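Local coordinates for fibronectin-binding protein (Streptococcus pyogenes, PDB 5A0L), which is a surface adhesin that binds fibronectin and whose N-terminal domain carries an internal thioester that mediates covalent attachment to the host, at residues Asp16-Gly21 / Asn65-Lys70; Asn116-Asn122 / Gln160-Met164; Val126-Ala130 / Ala167-Ile172; Tyr188-Phe193 / Leu203-Val209. One frame throughout, in Å; residues are numbered along the deposited sequence.

Contact 1: residues Asp16-Gly21 / Asn65-Lys70; sequences DYPWYG and NNFYKK
Gly-21 N gives Asn-66 O a nearly straight 2.9 Å hydrogen bond and Trp-19 N gives Tyr-68 O one of 3.0 Å, joining strands 19-23 and 66-72, the antiparallel pair that closes the beta-barrel. Tyr-68 N returns a weak bond to Trp-19 O at 2.8 Å. Trp-19/Tyr-68 is a hydrogen-bonded pair, Tyr-20/Phe-67 a non-hydrogen-bonded one (CA to CA 4.7 Å); the short axes lie 4.6 Å apart at 129°. One water bridges Tyr-20 OH (also bonded to Tyr-61 N) and Asn-65 ND2 (also to Ser-62 O); a second accepts from Asn-66 N near Gly-21 O and Asn-66 OD1, the latter also bonded to Arg-58 N. Tyr-20 (chi1 t) and Phe-67 (chi1 m) set their rings obliquely on one face, centroids 5.8 Å apart. On the other, Trp-19 CB meets Tyr-68 CB at 4.1 Å; a Gly-21 side chain would hit the Tyr-68 ring. The Tyr-17 ring, its hydroxyl bonded to Lys-194 NZ, makes a CH-pi contact, Lys-69 CB 3.9 Å from its centroid.

Contact 2: residues Asn116-Asn122 / Gln160-Met164; sequences NGIEDLN and QVTLM
The loop 116-119 leads into helix 120-135 and runs against helical residues 160-164, with Ile-118 and Gln-160 the closest pair of CA atoms at 6.2 Å. Asn-116 touches only through its backbone, its O lying 3.9 Å from Leu-163 CD1. Gly-117 turns the chain at a positive phi of 83°, and its O accepts a 2.8 Å hydrogen bond from Gln-160 NE2. A side chain here would press tightly on Leu-163 CD1. Ile-118, extended at phi/psi -86/127 with chi1 m and chi2 t, packs CG1 against Leu-163 CB at 3.7 Å and CG2 against Met-164 CG at 4.1 Å. Glu-119 takes the N-cap position, and its backbone N donates to Gln-160 OE1 at 2.9 Å. In the first turn of the helix, Asn-122 (chi1 m) sends ND2 to the same OE1 at 3.0 Å and lays CB 3.7 Å from Met-164 SD; its OD1 is bonded to Tyr-32 OH. Gln-160, folded with chi1 and chi2 both m, is the hub, its amide donating once and accepting twice, all at good angles. It pairs with two backbone groups of the loop leading into helix 120-135 and with the Asn-122 side chain, so that the amide ties a helix N-terminus, with Glu-119 as N-cap, to the neighbouring helix 158-172.

Contact 3: residues Val126-Ala130 / Ala167-Ile172; sequences VTQNA and ALKKLI
Helices 126-130 and 167-172 run side by side in roughly the same direction, their short axes 9.4 Å apart and crossing at -33°, with no hydrogen bond between them. The register is set by Leu-168 opposite Val-126 (CA to CA 5.9 Å) and Ile-172 opposite Ala-130 (6.0 Å between CA atoms). Ala-167 opens the contact with CB 4.1 Å from Val-126 CG1. Leu-168, chi1 t and chi2 p, reaches across so that CD1 lies 3.7 Å from Val-126 O and 3.9 Å from Ala-130 CB, while its CB lies 4.0 Å from Val-126 CG1. Leu-171, with chi1 m and chi2 t, points at the partner helix; its CB meets Ala-130 CB at 3.8 Å and its CD1 meets Val-126 CG1 at 3.9 Å. Ile-172, chi1 p, ends the row with CG2 4.0 Å from Ala-130 CB. The methyl of Ala-130 thus sits among Leu-168, Leu-171 and Ile-172, and Val-102 of helix 92-105 also touches it. This is apolar packing of two helices running in roughly the same direction, in the helical part of a domain that also holds a beta-barrel; it joins helix 158-172 to helix 120-135, whose Gln-128 NE2 hydrogen-bonds the backbone O of Cys-49 on barrel strand 45-49.

Contact 4: residues Tyr188-Phe193 / Leu203-Val209; sequences YRLNIF and LLSAEYV
Phe-193, Asn-191 and Tyr-208 bury the most surface in this antiparallel beta-hairpin; the axes of its segments 191-193 and 203-205 lie 4.7 Å apart at 152°. Phe-193 N donates to Leu-203 O at 2.8 Å and Leu-203 N to Phe-193 O at 2.9 Å. The Phe-193 ring (chi1 m, chi2 83°) brings CZ to 3.9 Å from Val-209 CG1. On the other face Ile-192 and Leu-204 form a non-hydrogen-bonded pair, CD1 to CD1 4.0 Å. Asn-191 O accepts from Ser-205 N and Asn-191 N donates to Ser-205 OG, both at 2.9 Å; Asn-191 OD1 (chi1 m) accepts from Val-209 N at 2.8 Å. Within the turn, Ser-205 OG donates to Glu-207 O at 2.7 Å. Tyr-208 lies with CA 3.2 Å from Arg-189 O, CD1 3.5 Å from Asn-191 OD1 and CE1 4.1 Å from Arg-189 CD. The hairpin sits between strands 66-72 and 45-49 in the barrel; helix 92-105 covers Leu-190 and Leu-204, while Phe-193 meets Trp-19 edge-to-face.

Contacts 1 and 4 belong to the beta-barrel and contacts 2 and 3 to the helical part; the centres of contacts 1 and 3 are about 27 Å apart, on opposite sides of the chain's centre. Strands 66-72 and 191-195 are neighbours, so contacts 1 and 4 touch directly: Lys-70 NZ lies 2.8 Å from Val-209 O, and Trp-19 CH2 packs 3.4 Å from Val-209 CG1. Contacts 2 and 3 share one helix pair, joined where Met-164 CB meets Val-126 CG2 at 3.6 Å. Contacts 3 and 4 are buried, the former wholly apolar, the latter rich in hydrogen bonds; contacts 1 and 2 are partly exposed, mixing polar bonds with packing.

Contact 1: residues Asp16-Gly21 / Asn65-Lys70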
loop_
_atom_site.group_PDB
_atom_site.type_symbol
_atom_site.label_atom_id
_atom_site.label_comp_id
_atom_site.label_asym_id
_atom_site.label_seq_id
_atom_site.Cartn_x
_atom_site.Cartn_y
_atom_site.Cartn_z
ATOM N N ASP A 16 8.267 6.024 21.519
ATOM C CA ASP A 16 8.754 6.552 20.251
ATOM C C ASP A 16 8.178 5.832 19.040
ATOM O O ASP A 16 8.254 6.336 17.928
ATOM C CB ASP A 16 10.280 6.453 20.197
ATOM C CG ASP A 16 10.965 7.345 21.222
ATOM O OD1 ASP A 16 10.333 8.263 21.772
ATOM O OD2 ASP A 16 12.165 7.118 21.463
ATOM N N TYR A 17 7.666 4.615 19.258
ATOM C CA TYR A 17 7.011 3.796 18.233
ATOM C C TYR A 17 5.601 3.462 18.713
ATOM O O TYR A 17 5.317 2.311 19.038
ATOM C CB TYR A 17 7.807 2.522 17.889
ATOM C CG TYR A 17 9.177 2.772 17.258
ATOM C CD1 TYR A 17 10.217 3.404 17.942
ATOM C CD2 TYR A 17 9.401 2.472 15.961
ATOM C CE1 TYR A 17 11.435 3.650 17.326
ATOM C CE2 TYR A 17 10.612 2.716 15.350
ATOM C CZ TYR A 17 11.619 3.314 16.010
ATOM O OH TYR A 17 12.809 3.546 15.315
ATOM N N PRO A 18 4.710 4.459 18.764
ATOM C CA PRO A 18 3.458 4.242 19.500
ATOM C C PRO A 18 2.288 3.689 18.664
ATOM O O PRO A 18 1.266 3.315 19.257
ATOM C CB PRO A 18 3.137 5.647 20.009
ATOM C CG PRO A 18 3.611 6.533 18.876
ATOM C CD PRO A 18 4.905 5.877 18.429
ATOM N N TRP A 19 2.407 3.685 17.331
ATOM C CA TRP A 19 1.303 3.236 16.472
ATOM C C TRP A 19 1.285 1.729 16.382
ATOM O O TRP A 19 2.326 1.100 16.183
ATOM C CB TRP A 19 1.476 3.843 15.059
ATOM C CG TRP A 19 1.202 5.311 15.015
ATOM C CD1 TRP A 19 2.044 6.317 15.378
ATOM C CD2 TRP A 19 -0.029 5.957 14.627
ATOM N NE1 TRP A 19 1.422 7.546 15.257
ATOM C CE2 TRP A 19 0.151 7.342 14.785
ATOM C CE3 TRP A 19 -1.261 5.492 14.122
ATOM C CZ2 TRP A 19 -0.862 8.258 14.490
ATOM C CZ3 TRP A 19 -2.223 6.403 13.822
ATOM C CH2 TRP A 19 -2.040 7.752 14.040
ATOM N N TYR A 20 0.097 1.140 16.507
ATOM C CA TYR A 20 -0.108 -0.287 16.293
ATOM C C TYR A 20 -0.446 -0.515 14.811
ATOM O O TYR A 20 -1.354 0.135 14.291
ATOM C CB TYR A 20 -1.250 -0.755 17.192
ATOM C CG TYR A 20 -1.624 -2.220 17.142
ATOM C CD1 TYR A 20 -0.704 -3.224 17.012
ATOM C CD2 TYR A 20 -2.956 -2.587 17.214
ATOM C CE1 TYR A 20 -1.074 -4.555 16.965
ATOM C CE2 TYR A 20 -3.357 -3.894 17.170
ATOM C CZ TYR A 20 -2.442 -4.899 17.024
ATOM O OH TYR A 20 -2.822 -6.219 16.979
ATOM N N GLY A 21 0.299 -1.412 14.159
ATOM C CA GLY A 21 0.053 -1.812 12.811
ATOM C C GLY A 21 -0.329 -3.264 12.767
ATOM O O GLY A 21 0.338 -4.090 13.406
ATOM N N ASN A 65 2.817 -8.318 18.552
ATOM C CA ASN A 65 2.257 -7.058 18.033
ATOM C C ASN A 65 3.333 -6.159 17.427
ATOM O O ASN A 65 4.428 -6.043 17.959
ATOM C CB ASN A 65 1.536 -6.303 19.125
ATOM C CG ASN A 65 0.471 -7.167 19.812
ATOM O OD1 ASN A 65 0.532 -7.364 21.018
ATOM N ND2 ASN A 65 -0.390 -7.795 19.039
ATOM N N ASN A 66 2.981 -5.524 16.333
ATOM C CA ASN A 66 3.852 -4.675 15.563
ATOM C C ASN A 66 3.578 -3.205 15.867
ATOM O O ASN A 66 2.453 -2.734 15.671
ATOM C CB ASN A 66 3.683 -4.970 14.082
ATOM C CG ASN A 66 3.960 -6.383 13.727
ATOM O OD1 ASN A 66 3.068 -7.203 13.488
ATOM N ND2 ASN A 66 5.236 -6.713 13.717
ATOM N N PHE A 67 4.624 -2.491 16.295
ATOM C CA PHE A 67 4.538 -1.086 16.581
ATOM C C PHE A 67 5.421 -0.267 15.625
ATOM O O PHE A 67 6.410 -0.790 15.100
ATOM C CB PHE A 67 4.875 -0.808 18.057
ATOM C CG PHE A 67 3.846 -1.391 18.988
ATOM C CD1 PHE A 67 2.593 -0.797 19.135
ATOM C CD2 PHE A 67 4.085 -2.582 19.650
ATOM C CE1 PHE A 67 1.622 -1.372 19.974
ATOM C CE2 PHE A 67 3.121 -3.143 20.485
ATOM C CZ PHE A 67 1.900 -2.531 20.638
ATOM N N TYR A 68 5.050 1.001 15.468
ATOM C CA TYR A 68 5.565 1.840 14.427
ATOM C C TYR A 68 5.697 3.289 14.875
ATOM O O TYR A 68 4.896 3.804 15.659
ATOM C CB TYR A 68 4.568 1.784 13.246
ATOM C CG TYR A 68 4.567 0.503 12.504
ATOM C CD1 TYR A 68 5.414 0.328 11.412
ATOM C CD2 TYR A 68 3.704 -0.558 12.855
ATOM C CE1 TYR A 68 5.489 -0.830 10.730
ATOM C CE2 TYR A 68 3.793 -1.764 12.170
ATOM C CZ TYR A 68 4.706 -1.892 11.088
ATOM O OH TYR A 68 4.761 -3.063 10.343
ATOM N N LYS A 69 6.696 3.952 14.266
ATOM C CA LYS A 69 6.873 5.398 14.358
ATOM C C LYS A 69 6.365 6.058 13.071
ATOM O O LYS A 69 6.734 5.607 11.985
ATOM C CB LYS A 69 8.376 5.705 14.561
ATOM C CG LYS A 69 8.739 7.171 14.505
ATOM C CD LYS A 69 10.250 7.357 14.636
ATOM C CE LYS A 69 10.713 7.451 16.027
ATOM N NZ LYS A 69 12.071 8.045 15.880
ATOM N N LYS A 70 5.558 7.115 13.234
ATOM C CA LYS A 70 4.973 7.797 12.061
ATOM C C LYS A 70 5.894 8.931 11.597
ATOM O O LYS A 70 6.264 9.783 12.399
ATOM C CB LYS A 70 3.607 8.322 12.429
ATOM C CG LYS A 70 2.852 8.931 11.248
ATOM C CD LYS A 70 1.442 9.329 11.572
ATOM C CE LYS A 70 1.325 10.552 12.427
ATOM N NZ LYS A 70 1.519 11.794 11.636
HETATM O O HOH W 1 -1.151 -7.906 15.945
HETATM O O HOH W 2 0.716 -6.426 14.691
#

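Contact 2: residues Asn116-Asn122 / Gln160-Met164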
loop_
_atom_site.group_PDB
_atom_site.type_symbol
_atom_site.label_atom_id
_atom_site.label_comp_id
_atom_site.label_asym_id
_atom_site.label_seq_id
_atom_site.Cartn_x
_atom_site.Cartn_y
_atom_site.Cartn_z
ATOM N N ASN A 116 -12.966 1.221 -9.928
ATOM C CA ASN A 116 -14.422 1.019 -9.976
ATOM C C ASN A 116 -14.765 -0.437 -10.223
ATOM O O ASN A 116 -14.262 -1.066 -11.144
ATOM C CB ASN A 116 -15.036 1.802 -11.117
ATOM C CG ASN A 116 -15.082 3.296 -10.877
ATOM O OD1 ASN A 116 -14.835 3.812 -9.774
ATOM N ND2 ASN A 116 -15.454 4.031 -11.942
ATOM N N GLY A 117 -15.637 -0.974 -9.370
ATOM C CA GLY A 117 -16.119 -2.340 -9.527
ATOM C C GLY A 117 -15.228 -3.428 -8.984
ATOM O O GLY A 117 -15.588 -4.591 -9.027
ATOM N N ILE A 118 -14.025 -3.066 -8.545
ATOM C CA ILE A 118 -13.093 -4.040 -7.973
ATOM C C ILE A 118 -13.411 -4.195 -6.486
ATOM O O ILE A 118 -13.486 -3.221 -5.770
ATOM C CB ILE A 118 -11.617 -3.610 -8.205
ATOM C CG1 ILE A 118 -11.344 -3.430 -9.691
ATOM C CG2 ILE A 118 -10.703 -4.655 -7.605
ATOM C CD1 ILE A 118 -9.942 -2.962 -10.031
ATOM N N GLU A 119 -13.604 -5.446 -6.059
ATOM C CA GLU A 119 -13.886 -5.717 -4.672
ATOM C C GLU A 119 -12.732 -5.207 -3.807
ATOM O O GLU A 119 -11.571 -5.256 -4.228
ATOM C CB GLU A 119 -14.089 -7.217 -4.454
ATOM C CG GLU A 119 -15.305 -7.778 -5.159
ATOM C CD GLU A 119 -15.369 -9.290 -5.214
ATOM O OE1 GLU A 119 -14.536 -9.986 -4.588
ATOM O OE2 GLU A 119 -16.281 -9.795 -5.891
ATOM N N ASP A 120 -13.031 -4.761 -2.592
ATOM C CA ASP A 120 -12.039 -4.090 -1.753
ATOM C C ASP A 120 -10.716 -4.884 -1.631
ATOM O O ASP A 120 -9.644 -4.304 -1.796
ATOM C CB ASP A 120 -12.580 -3.840 -0.358
ATOM C CG ASP A 120 -13.713 -2.834 -0.335
ATOM O OD1 ASP A 120 -14.038 -2.218 -1.368
ATOM O OD2 ASP A 120 -14.306 -2.696 0.743
ATOM N N LEU A 121 -10.776 -6.175 -1.332
ATOM C CA LEU A 121 -9.518 -6.906 -1.117
ATOM C C LEU A 121 -8.729 -7.022 -2.403
ATOM O O LEU A 121 -7.488 -7.036 -2.365
ATOM C CB LEU A 121 -9.808 -8.278 -0.500
ATOM C CG LEU A 121 -10.257 -8.244 0.962
ATOM C CD1 LEU A 121 -10.862 -9.582 1.405
ATOM C CD2 LEU A 121 -9.127 -7.836 1.904
ATOM N N ASN A 122 -9.411 -7.144 -3.537
ATOM C CA ASN A 122 -8.730 -7.131 -4.831
ATOM C C ASN A 122 -8.147 -5.743 -5.179
ATOM O O ASN A 122 -7.092 -5.672 -5.823
ATOM C CB ASN A 122 -9.671 -7.592 -5.944
ATOM C CG ASN A 122 -10.024 -9.055 -5.846
ATOM O OD1 ASN A 122 -9.228 -9.863 -5.371
ATOM N ND2 ASN A 122 -11.231 -9.411 -6.319
ATOM N N GLN A 160 -13.520 -9.921 -12.478
ATOM C CA GLN A 160 -12.735 -9.156 -11.499
ATOM C C GLN A 160 -11.271 -9.057 -12.000
ATOM O O GLN A 160 -10.658 -7.999 -11.898
ATOM C CB GLN A 160 -12.712 -9.741 -10.034
ATOM C CG GLN A 160 -13.917 -9.493 -9.122
ATOM C CD GLN A 160 -13.907 -8.045 -8.690
ATOM O OE1 GLN A 160 -13.082 -7.609 -7.860
ATOM N NE2 GLN A 160 -14.793 -7.279 -9.275
ATOM N N VAL A 161 -10.716 -10.167 -12.494
ATOM C CA VAL A 161 -9.299 -10.170 -12.862
ATOM C C VAL A 161 -9.059 -9.235 -14.055
ATOM O O VAL A 161 -8.043 -8.547 -14.088
ATOM C CB VAL A 161 -8.769 -11.607 -13.083
ATOM C CG1 VAL A 161 -7.332 -11.594 -13.495
ATOM C CG2 VAL A 161 -8.754 -12.391 -11.758
ATOM N N THR A 162 -9.986 -9.170 -15.009
ATOM C CA THR A 162 -9.823 -8.245 -16.114
ATOM C C THR A 162 -9.766 -6.795 -15.589
ATOM O O THR A 162 -8.910 -5.985 -16.017
ATOM C CB THR A 162 -10.952 -8.442 -17.135
ATOM O OG1 THR A 162 -10.900 -9.790 -17.624
ATOM C CG2 THR A 162 -10.820 -7.468 -18.293
ATOM N N LEU A 163 -10.660 -6.450 -14.667
ATOM C CA LEU A 163 -10.624 -5.096 -14.079
ATOM C C LEU A 163 -9.285 -4.843 -13.376
ATOM O O LEU A 163 -8.704 -3.762 -13.470
ATOM C CB LEU A 163 -11.764 -4.885 -13.061
ATOM C CG LEU A 163 -13.198 -4.853 -13.621
ATOM C CD1 LEU A 163 -14.151 -4.751 -12.449
ATOM C CD2 LEU A 163 -13.384 -3.741 -14.619
ATOM N N MET A 164 -8.831 -5.838 -12.613
ATOM C CA MET A 164 -7.582 -5.687 -11.838
ATOM C C MET A 164 -6.365 -5.439 -12.728
ATOM O O MET A 164 -5.540 -4.567 -12.431
ATOM C CB MET A 164 -7.356 -6.951 -11.008
ATOM C CG MET A 164 -8.373 -7.126 -9.847
ATOM S SD MET A 164 -8.364 -8.811 -9.161
ATOM C CE MET A 164 -6.776 -8.810 -8.300
#

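Contact 3: residues Val126-Ala130 / Ala167-Ile172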
loop_
_atom_site.group_PDB
_atom_site.type_symbol
_atom_site.label_atom_id
_atom_site.label_comp_id
_atom_site.label_asym_id
_atom_site.label_seq_id
_atom_site.Cartn_x
_atom_site.Cartn_y
_atom_site.Cartn_z
ATOM N N VAL A 126 -4.278 -4.935 -5.962
ATOM C CA VAL A 126 -3.780 -4.181 -7.122
ATOM C C VAL A 126 -2.908 -3.009 -6.686
ATOM O O VAL A 126 -1.792 -2.820 -7.207
ATOM C CB VAL A 126 -4.941 -3.712 -8.005
ATOM C CG1 VAL A 126 -4.486 -2.708 -9.049
ATOM C CG2 VAL A 126 -5.612 -4.889 -8.667
ATOM N N THR A 127 -3.393 -2.223 -5.754
ATOM C CA THR A 127 -2.671 -1.041 -5.321
ATOM C C THR A 127 -1.337 -1.434 -4.702
ATOM O O THR A 127 -0.309 -0.786 -4.931
ATOM C CB THR A 127 -3.505 -0.212 -4.342
ATOM O OG1 THR A 127 -4.796 0.080 -4.926
ATOM C CG2 THR A 127 -2.851 1.084 -4.003
ATOM N N GLN A 128 -1.355 -2.509 -3.925
ATOM C CA GLN A 128 -0.142 -3.019 -3.278
ATOM C C GLN A 128 0.906 -3.386 -4.324
ATOM O O GLN A 128 2.110 -3.123 -4.134
ATOM C CB GLN A 128 -0.513 -4.243 -2.435
ATOM C CG GLN A 128 0.685 -4.875 -1.706
ATOM C CD GLN A 128 1.267 -3.958 -0.679
ATOM O OE1 GLN A 128 0.765 -3.859 0.452
ATOM N NE2 GLN A 128 2.321 -3.221 -1.068
ATOM N N ASN A 129 0.489 -4.009 -5.413
ATOM C CA ASN A 129 1.425 -4.345 -6.469
ATOM C C ASN A 129 1.988 -3.096 -7.150
ATOM O O ASN A 129 3.187 -3.068 -7.476
ATOM C CB ASN A 129 0.785 -5.282 -7.491
ATOM C CG ASN A 129 0.895 -6.726 -7.085
ATOM O OD1 ASN A 129 1.906 -7.361 -7.358
ATOM N ND2 ASN A 129 -0.088 -7.242 -6.379
ATOM N N ALA A 130 1.172 -2.055 -7.341
ATOM C CA ALA A 130 1.665 -0.826 -7.915
ATOM C C ALA A 130 2.662 -0.156 -6.993
ATOM O O ALA A 130 3.655 0.457 -7.450
ATOM C CB ALA A 130 0.505 0.101 -8.251
ATOM N N ALA A 167 -6.513 -1.911 -14.241
ATOM C CA ALA A 167 -6.225 -0.914 -13.221
ATOM C C ALA A 167 -4.720 -0.849 -12.943
ATOM O O ALA A 167 -4.152 0.236 -12.821
ATOM C CB ALA A 167 -7.003 -1.173 -11.952
ATOM N N LEU A 168 -4.110 -2.020 -12.795
ATOM C CA LEU A 168 -2.677 -2.054 -12.488
ATOM C C LEU A 168 -1.851 -1.350 -13.592
ATOM O O LEU A 168 -0.943 -0.562 -13.296
ATOM C CB LEU A 168 -2.237 -3.492 -12.267
ATOM C CG LEU A 168 -0.770 -3.659 -11.881
ATOM C CD1 LEU A 168 -0.392 -2.834 -10.673
ATOM C CD2 LEU A 168 -0.489 -5.142 -11.635
ATOM N N LYS A 169 -2.193 -1.603 -14.846
ATOM C CA LYS A 169 -1.494 -0.962 -15.948
ATOM C C LYS A 169 -1.592 0.567 -15.852
ATOM O O LYS A 169 -0.610 1.276 -16.069
ATOM C CB LYS A 169 -2.074 -1.407 -17.280
ATOM C CG LYS A 169 -1.805 -2.842 -17.632
ATOM C CD LYS A 169 -2.473 -3.179 -18.967
ATOM C CE LYS A 169 -2.370 -4.642 -19.257
ATOM N NZ LYS A 169 -3.170 -4.994 -20.462
ATOM N N LYS A 170 -2.779 1.076 -15.513
ATOM C CA LYS A 170 -2.953 2.518 -15.403
ATOM C C LYS A 170 -2.127 3.091 -14.257
ATOM O O LYS A 170 -1.565 4.186 -14.346
ATOM C CB LYS A 170 -4.436 2.884 -15.264
ATOM C CG LYS A 170 -5.272 2.542 -16.507
ATOM C CD LYS A 170 -6.767 2.805 -16.324
ATOM C CE LYS A 170 -7.631 2.187 -17.429
ATOM N NZ LYS A 170 -9.046 2.361 -16.994
ATOM N N LEU A 171 -2.074 2.365 -13.143
ATOM C CA LEU A 171 -1.371 2.825 -11.963
ATOM C C LEU A 171 0.130 2.943 -12.168
ATOM O O LEU A 171 0.743 3.800 -11.530
ATOM C CB LEU A 171 -1.668 1.960 -10.742
ATOM C CG LEU A 171 -3.074 2.030 -10.155
ATOM C CD1 LEU A 171 -3.249 0.949 -9.092
ATOM C CD2 LEU A 171 -3.359 3.399 -9.553
ATOM N N ILE A 172 0.716 2.062 -12.986
ATOM C CA ILE A 172 2.174 2.044 -13.156
ATOM C C ILE A 172 2.632 2.793 -14.404
ATOM O O ILE A 172 3.830 2.834 -14.702
ATOM C CB ILE A 172 2.750 0.610 -13.111
ATOM C CG1 ILE A 172 2.260 -0.244 -14.293
ATOM C CG2 ILE A 172 2.423 -0.050 -11.775
ATOM C CD1 ILE A 172 2.895 -1.624 -14.371
#

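Contact 4: residues Tyr188-Phe193 / Leu203-Val209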
loop_
_atom_site.group_PDB
_atom_site.type_symbol
_atom_site.label_atom_id
_atom_site.label_comp_id
_atom_site.label_asym_id
_atom_site.label_seq_id
_atom_site.Cartn_x
_atom_site.Cartn_y
_atom_site.Cartn_z
ATOM N N TYR A 188 -1.539 17.596 -0.517
ATOM C CA TYR A 188 -1.663 16.136 -0.382
ATOM C C TYR A 188 -0.395 15.575 0.258
ATOM O O TYR A 188 0.708 15.836 -0.210
ATOM C CB TYR A 188 -1.879 15.469 -1.748
ATOM C CG TYR A 188 -2.285 14.014 -1.729
ATOM C CD1 TYR A 188 -3.482 13.609 -1.159
ATOM C CD2 TYR A 188 -1.502 13.053 -2.347
ATOM C CE1 TYR A 188 -3.861 12.283 -1.163
ATOM C CE2 TYR A 188 -1.871 11.717 -2.356
ATOM C CZ TYR A 188 -3.066 11.336 -1.777
ATOM O OH TYR A 188 -3.416 10.010 -1.840
ATOM N N ARG A 189 -0.573 14.710 1.253
ATOM C CA ARG A 189 0.555 14.160 2.002
ATOM C C ARG A 189 0.195 12.751 2.473
ATOM O O ARG A 189 -0.937 12.499 2.885
ATOM C CB ARG A 189 0.862 15.036 3.225
ATOM C CG ARG A 189 2.150 14.654 3.958
ATOM C CD ARG A 189 2.456 15.555 5.152
ATOM N NE ARG A 189 2.415 16.962 4.796
ATOM C CZ ARG A 189 2.334 17.961 5.672
ATOM N NH1 ARG A 189 2.329 17.721 6.974
ATOM N NH2 ARG A 189 2.240 19.196 5.232
ATOM N N LEU A 190 1.203 11.875 2.447
ATOM C CA LEU A 190 1.094 10.540 3.004
ATOM C C LEU A 190 2.134 10.393 4.115
ATOM O O LEU A 190 2.907 11.303 4.408
ATOM C CB LEU A 190 1.259 9.445 1.952
ATOM C CG LEU A 190 0.289 9.553 0.780
ATOM C CD1 LEU A 190 0.654 8.488 -0.239
ATOM C CD2 LEU A 190 -1.174 9.403 1.208
ATOM N N ASN A 191 2.142 9.210 4.738
ATOM C CA ASN A 191 3.008 8.919 5.877
ATOM C C ASN A 191 3.660 7.568 5.701
ATOM O O ASN A 191 3.052 6.628 5.182
ATOM C CB ASN A 191 2.200 8.975 7.177
ATOM C CG ASN A 191 1.614 10.338 7.426
ATOM O OD1 ASN A 191 0.545 10.691 6.871
ATOM N ND2 ASN A 191 2.334 11.136 8.185
ATOM N N ILE A 192 4.908 7.507 6.191
ATOM C CA ILE A 192 5.627 6.250 6.335
ATOM C C ILE A 192 5.563 5.871 7.824
ATOM O O ILE A 192 5.693 6.703 8.691
ATOM C CB ILE A 192 7.109 6.375 5.872
ATOM C CG1 ILE A 192 7.149 6.513 4.338
ATOM C CG2 ILE A 192 7.974 5.217 6.384
ATOM C CD1 ILE A 192 6.889 5.223 3.590
ATOM N N PHE A 193 5.352 4.574 8.034
ATOM C CA PHE A 193 5.377 3.984 9.375
ATOM C C PHE A 193 6.624 3.095 9.448
ATOM O O PHE A 193 6.724 2.091 8.754
ATOM C CB PHE A 193 4.077 3.236 9.632
ATOM C CG PHE A 193 2.909 4.182 9.816
ATOM C CD1 PHE A 193 2.249 4.695 8.707
ATOM C CD2 PHE A 193 2.543 4.648 11.066
ATOM C CE1 PHE A 193 1.240 5.606 8.871
ATOM C CE2 PHE A 193 1.507 5.539 11.224
ATOM C CZ PHE A 193 0.866 6.044 10.104
ATOM N N LEU A 203 5.518 0.621 6.598
ATOM C CA LEU A 203 4.203 0.780 5.935
ATOM C C LEU A 203 4.070 2.155 5.309
ATOM O O LEU A 203 4.688 3.109 5.749
ATOM C CB LEU A 203 3.038 0.535 6.935
ATOM C CG LEU A 203 3.129 -0.748 7.763
ATOM C CD1 LEU A 203 1.994 -0.834 8.769
ATOM C CD2 LEU A 203 3.190 -2.005 6.892
ATOM N N LEU A 204 3.192 2.228 4.314
ATOM C CA LEU A 204 2.836 3.470 3.648
ATOM C C LEU A 204 1.317 3.665 3.850
ATOM O O LEU A 204 0.556 2.760 3.525
ATOM C CB LEU A 204 3.171 3.373 2.164
ATOM C CG LEU A 204 2.724 4.536 1.288
ATOM C CD1 LEU A 204 3.456 5.819 1.608
ATOM C CD2 LEU A 204 2.908 4.198 -0.182
ATOM N N SER A 205 0.926 4.867 4.292
ATOM C CA SER A 205 -0.510 5.126 4.442
ATOM C C SER A 205 -1.191 5.353 3.104
ATOM O O SER A 205 -0.573 5.708 2.106
ATOM C CB SER A 205 -0.728 6.314 5.354
ATOM O OG SER A 205 -0.244 7.508 4.812
ATOM N N ALA A 206 -2.512 5.155 3.109
ATOM C CA ALA A 206 -3.354 5.340 1.920
ATOM C C ALA A 206 -4.047 6.704 1.926
ATOM O O ALA A 206 -4.809 6.995 1.005
ATOM C CB ALA A 206 -4.386 4.228 1.822
ATOM N N GLU A 207 -3.763 7.524 2.920
ATOM C CA GLU A 207 -4.230 8.893 3.072
ATOM C C GLU A 207 -3.351 9.553 4.133
ATOM O O GLU A 207 -2.567 8.866 4.824
ATOM C CB GLU A 207 -5.692 8.986 3.488
ATOM C CG GLU A 207 -6.012 8.458 4.874
ATOM C CD GLU A 207 -7.441 8.719 5.318
ATOM O OE1 GLU A 207 -7.999 9.817 5.082
ATOM O OE2 GLU A 207 -7.958 7.836 5.966
ATOM N N TYR A 208 -3.451 10.859 4.312
ATOM C CA TYR A 208 -2.726 11.531 5.359
ATOM C C TYR A 208 -3.190 11.010 6.718
ATOM O O TYR A 208 -4.386 10.915 7.007
ATOM C CB TYR A 208 -3.044 13.031 5.293
ATOM C CG TYR A 208 -2.445 13.855 6.418
ATOM C CD1 TYR A 208 -1.105 13.795 6.681
ATOM C CD2 TYR A 208 -3.228 14.698 7.199
ATOM C CE1 TYR A 208 -0.547 14.528 7.723
ATOM C CE2 TYR A 208 -2.682 15.443 8.222
ATOM C CZ TYR A 208 -1.325 15.375 8.477
ATOM O OH TYR A 208 -0.784 16.124 9.494
ATOM N N VAL A 209 -2.216 10.687 7.567
ATOM C CA VAL A 209 -2.465 10.250 8.936
ATOM C C VAL A 209 -1.912 11.335 9.848
ATOM O O VAL A 209 -0.670 11.475 9.975
ATOM C CB VAL A 209 -1.820 8.877 9.255
ATOM C CG1 VAL A 209 -2.180 8.490 10.678
ATOM C CG2 VAL A 209 -2.293 7.843 8.272
HETATM O O HOH W 3 -5.560 9.295 -0.363
#